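Local structure of 2-oxoglutarate dehydrogenase E3 component (Thermus thermophilus, 2YQU) at residues 305-309 and 310-314. The protein probably oxidises protein-bound dihydrolipoamide with NAD(+) as the E3 component of 2-oxoacid dehydrogenase complexes, using FAD and a redox-active disulfide. Residues are numbered along the deposited sequence; the frame is centred on the assembly and turned at random.
With FAD (flavin-adenine dinucleotide), chain D; CO3 (carbonate ion), chain C.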
loop_
_atom_site.group_PDB
_atom_site.type_symbol
_atom_site.label_atom_id
_atom_site.label_comp_id
_atom_site.label_asym_id
_atom_site.label_seq_id
_atom_site.Cartn_x
_atom_site.Cartn_y
_atom_site.Cartn_z
ATOM N N ARG A 305 5.357 -27.242 -10.935
ATOM C CA ARG A 305 4.010 -26.718 -11.188
ATOM C C ARG A 305 3.703 -25.486 -10.341
ATOM O O ARG A 305 4.305 -25.286 -9.292
ATOM C CB ARG A 305 2.943 -27.795 -10.926
ATOM C CG ARG A 305 2.559 -28.025 -9.452
ATOM C CD ARG A 305 3.629 -28.719 -8.629
ATOM N NE ARG A 305 3.277 -28.818 -7.210
ATOM C CZ ARG A 305 3.567 -27.907 -6.286
ATOM N NH1 ARG A 305 4.199 -26.781 -6.607
ATOM N NH2 ARG A 305 3.214 -28.122 -5.028
ATOM N N GLY A 306 2.742 -24.685 -10.795
ATOM C CA GLY A 306 2.253 -23.552 -10.029
ATOM C C GLY A 306 2.693 -22.227 -10.623
ATOM O O GLY A 306 3.512 -22.210 -11.548
ATOM N N PRO A 307 2.173 -21.116 -10.086
ATOM C CA PRO A 307 2.464 -19.785 -10.630
ATOM C C PRO A 307 3.961 -19.479 -10.630
ATOM O O PRO A 307 4.636 -19.684 -9.621
ATOM C CB PRO A 307 1.704 -18.838 -9.686
ATOM C CG PRO A 307 0.685 -19.676 -9.023
ATOM C CD PRO A 307 1.267 -21.051 -8.927
ATOM N N MET A 308 4.460 -18.981 -11.755
ATOM C CA MET A 308 5.875 -18.718 -11.912
ATOM C C MET A 308 6.172 -17.331 -11.367
ATOM O O MET A 308 6.322 -16.367 -12.128
ATOM C CB MET A 308 6.292 -18.856 -13.374
ATOM C CG MET A 308 6.364 -20.282 -13.839
ATOM S SD MET A 308 7.002 -20.395 -15.519
ATOM C CE MET A 308 5.981 -21.633 -16.094
ATOM N N LEU A 309 6.250 -17.262 -10.039
ATOM C CA LEU A 309 6.472 -16.028 -9.300
ATOM C C LEU A 309 7.616 -16.184 -8.304
ATOM O O LEU A 309 7.846 -17.266 -7.750
ATOM C CB LEU A 309 5.202 -15.615 -8.553
ATOM C CG LEU A 309 3.899 -15.707 -9.340
ATOM C CD1 LEU A 309 2.714 -15.492 -8.415
ATOM C CD2 LEU A 309 3.874 -14.691 -10.469
ATOM N N ALA A 310 8.327 -15.088 -8.073
ATOM C CA ALA A 310 9.494 -15.090 -7.211
ATOM C C ALA A 310 9.132 -15.494 -5.789
ATOM O O ALA A 310 9.768 -16.348 -5.205
ATOM C CB ALA A 310 10.165 -13.743 -7.221
ATOM N N HIS A 311 8.090 -14.889 -5.245
ATOM C CA HIS A 311 7.668 -15.212 -3.881
ATOM C C HIS A 311 7.010 -16.588 -3.742
ATOM O O HIS A 311 6.967 -17.133 -2.630
ATOM C CB HIS A 311 6.766 -14.117 -3.324
ATOM C CG HIS A 311 5.595 -13.781 -4.191
ATOM N ND1 HIS A 311 5.616 -12.750 -5.105
ATOM C CD2 HIS A 311 4.356 -14.318 -4.264
ATOM C CE1 HIS A 311 4.435 -12.661 -5.696
ATOM N NE2 HIS A 311 3.655 -13.605 -5.207
ATOM N N LYS A 312 6.497 -17.139 -4.845
ATOM C CA LYS A 312 6.021 -18.513 -4.878
ATOM C C LYS A 312 7.243 -19.398 -4.714
ATOM O O LYS A 312 7.245 -20.303 -3.899
ATOM C CB LYS A 312 5.319 -18.837 -6.205
ATOM C CG LYS A 312 4.760 -20.236 -6.302
ATOM C CD LYS A 312 5.754 -21.212 -6.876
ATOM C CE LYS A 312 5.060 -22.324 -7.646
ATOM N NZ LYS A 312 6.061 -23.313 -8.147
ATOM N N ALA A 313 8.281 -19.102 -5.484
ATOM C CA ALA A 313 9.510 -19.902 -5.439
ATOM C C ALA A 313 10.125 -19.887 -4.043
ATOM O O ALA A 313 10.516 -20.939 -3.529
ATOM C CB ALA A 313 10.518 -19.396 -6.446
ATOM N N SER A 314 10.218 -18.704 -3.437
ATOM C CA SER A 314 10.842 -18.548 -2.130
ATOM C C SER A 314 10.031 -19.247 -1.043
ATOM O O SER A 314 10.592 -19.888 -0.172
ATOM C CB SER A 314 11.054 -17.067 -1.792
ATOM O OG SER A 314 9.818 -16.368 -1.731
HETATM P PA FAD D . 15.358 -18.458 -11.102
HETATM O O1A FAD D . 15.248 -18.480 -12.581
HETATM O O2A FAD D . 15.143 -17.064 -10.498
HETATM O O5B FAD D . 16.777 -19.066 -10.679
HETATM C C5B FAD D . 17.253 -20.229 -11.310
HETATM C C4B FAD D . 18.765 -20.152 -11.304
HETATM O O4B FAD D . 19.271 -21.450 -11.544
HETATM C C3B FAD D . 19.318 -19.250 -12.405
HETATM O O3B FAD D . 20.114 -18.231 -11.844
HETATM C C2B FAD D . 20.150 -20.174 -13.273
HETATM O O2B FAD D . 21.338 -19.557 -13.714
HETATM C C1B FAD D . 20.428 -21.343 -12.343
HETATM N N9A FAD D . 20.628 -22.660 -12.956
HETATM C C8A FAD D . 19.794 -23.340 -13.807
HETATM N N7A FAD D . 20.336 -24.542 -14.076
HETATM C C5A FAD D . 21.509 -24.639 -13.409
HETATM C C6A FAD D . 22.473 -25.640 -13.324
HETATM N N6A FAD D . 22.296 -26.850 -13.849
HETATM N N1A FAD D . 23.566 -25.410 -12.530
HETATM C C2A FAD D . 23.741 -24.245 -11.825
HETATM N N3A FAD D . 22.777 -23.262 -11.907
HETATM C C4A FAD D . 21.696 -23.466 -12.695
HETATM N N1 FAD D . 8.150 -12.620 -10.534
HETATM C C2 FAD D . 7.492 -11.964 -9.516
HETATM O O2 FAD D . 7.050 -12.580 -8.541
HETATM N N3 FAD D . 7.320 -10.605 -9.584
HETATM C C4 FAD D . 7.791 -9.891 -10.663
HETATM O O4 FAD D . 7.785 -8.675 -10.570
HETATM C C4X FAD D . 8.465 -10.535 -11.700
HETATM N N5 FAD D . 8.944 -9.824 -12.789
HETATM C C5X FAD D . 9.616 -10.503 -13.803
HETATM C C6 FAD D . 10.096 -9.783 -14.900
HETATM C C7 FAD D . 10.773 -10.449 -15.932
HETATM C C7M FAD D . 11.366 -9.627 -17.046
HETATM C C8 FAD D . 10.970 -11.824 -15.862
HETATM C C8M FAD D . 11.953 -12.516 -16.772
HETATM C C9 FAD D . 10.486 -12.541 -14.766
HETATM C C9A FAD D . 9.799 -11.887 -13.736
HETATM N N10 FAD D . 9.300 -12.598 -12.642
HETATM C C10 FAD D . 8.640 -11.916 -11.631
HETATM C "C1'" FAD D . 9.352 -14.102 -12.562
HETATM C "C2'" FAD D . 10.528 -14.491 -11.662
HETATM O "O2'" FAD D . 11.747 -13.984 -12.184
HETATM C "C3'" FAD D . 10.611 -15.997 -11.435
HETATM O "O3'" FAD D . 9.353 -16.483 -11.006
HETATM C "C4'" FAD D . 11.643 -16.333 -10.364
HETATM O "O4'" FAD D . 12.912 -15.854 -10.737
HETATM C "C5'" FAD D . 11.675 -17.843 -10.099
HETATM O "O5'" FAD D . 12.686 -18.151 -9.166
HETATM P P FAD D . 13.439 -19.571 -9.218
HETATM O O1P FAD D . 14.373 -19.666 -8.055
HETATM O O2P FAD D . 12.453 -20.714 -9.376
HETATM O O3P FAD D . 14.316 -19.568 -10.573
HETATM C C CO3 C . 11.388 -13.401 -2.395
HETATM O O1 CO3 C . 12.513 -13.101 -1.792
HETATM O O2 CO3 C . 11.367 -13.547 -3.684
HETATM O O3 CO3 C . 10.275 -13.563 -1.730
HETATM O O HOH W 1 6.186 -22.429 -11.053
#
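Leu309 and Ala313 are joined by the first backbone bond of helix 310-326, Ala313 N to Leu309 O at 2.9 Å with an N-H...O angle of 160°, which places Leu309 at the N-cap and leaves Ala310 N, in the first turn, to donate to FAD O2 at 2.9 Å. This amide at the helix start faces the pyrimidine end of the flavin, where the helix dipole would probably help stabilise negative charge on the reduced ring, as in related flavoprotein disulfide reductases. Leu309 and His311 run side by side: Leu309 CB sits over one imidazole face, 4.3 Å from the ring centroid and 16° off the normal, a CH-pi contact, while CD1 approaches NE2. His311 holds CG between the backbone N and the carbonyl carbon; this rotation lays the ring beside Leu309, and NE2 is hydrogen-bonded to Pro337 O. Lys312 turns back over the preceding loop. Its chain starts with CG opposite the backbone N (chi1 -178°) and bends at the next two torsions, passing alongside Pro307 O, 3.3 Å from CE. NZ is hydrogen-bonded to Arg305 O at 2.9 Å, from above the carbonyl plane, and lies among further acceptors: a water held by Gly306 O, Gly301 O and, in a salt bridge, Glu316. Arg305 NH1, 4.2 Å from Lys312 NZ, forms a salt bridge with the same carboxylate, which probably offsets the cations' repulsion. Replacing Lys312 by an alanine is likely to leave Arg305 O without this donor and Glu316 without one of its two cations. The loop thus links strand 297-299 of the FAD-domain parallel sheet to helix 310-326, whose first turn packs through Ala310 and Ser314 on helix 11-22, with Ala310 against His434 and His311 against His432 of the second subunit.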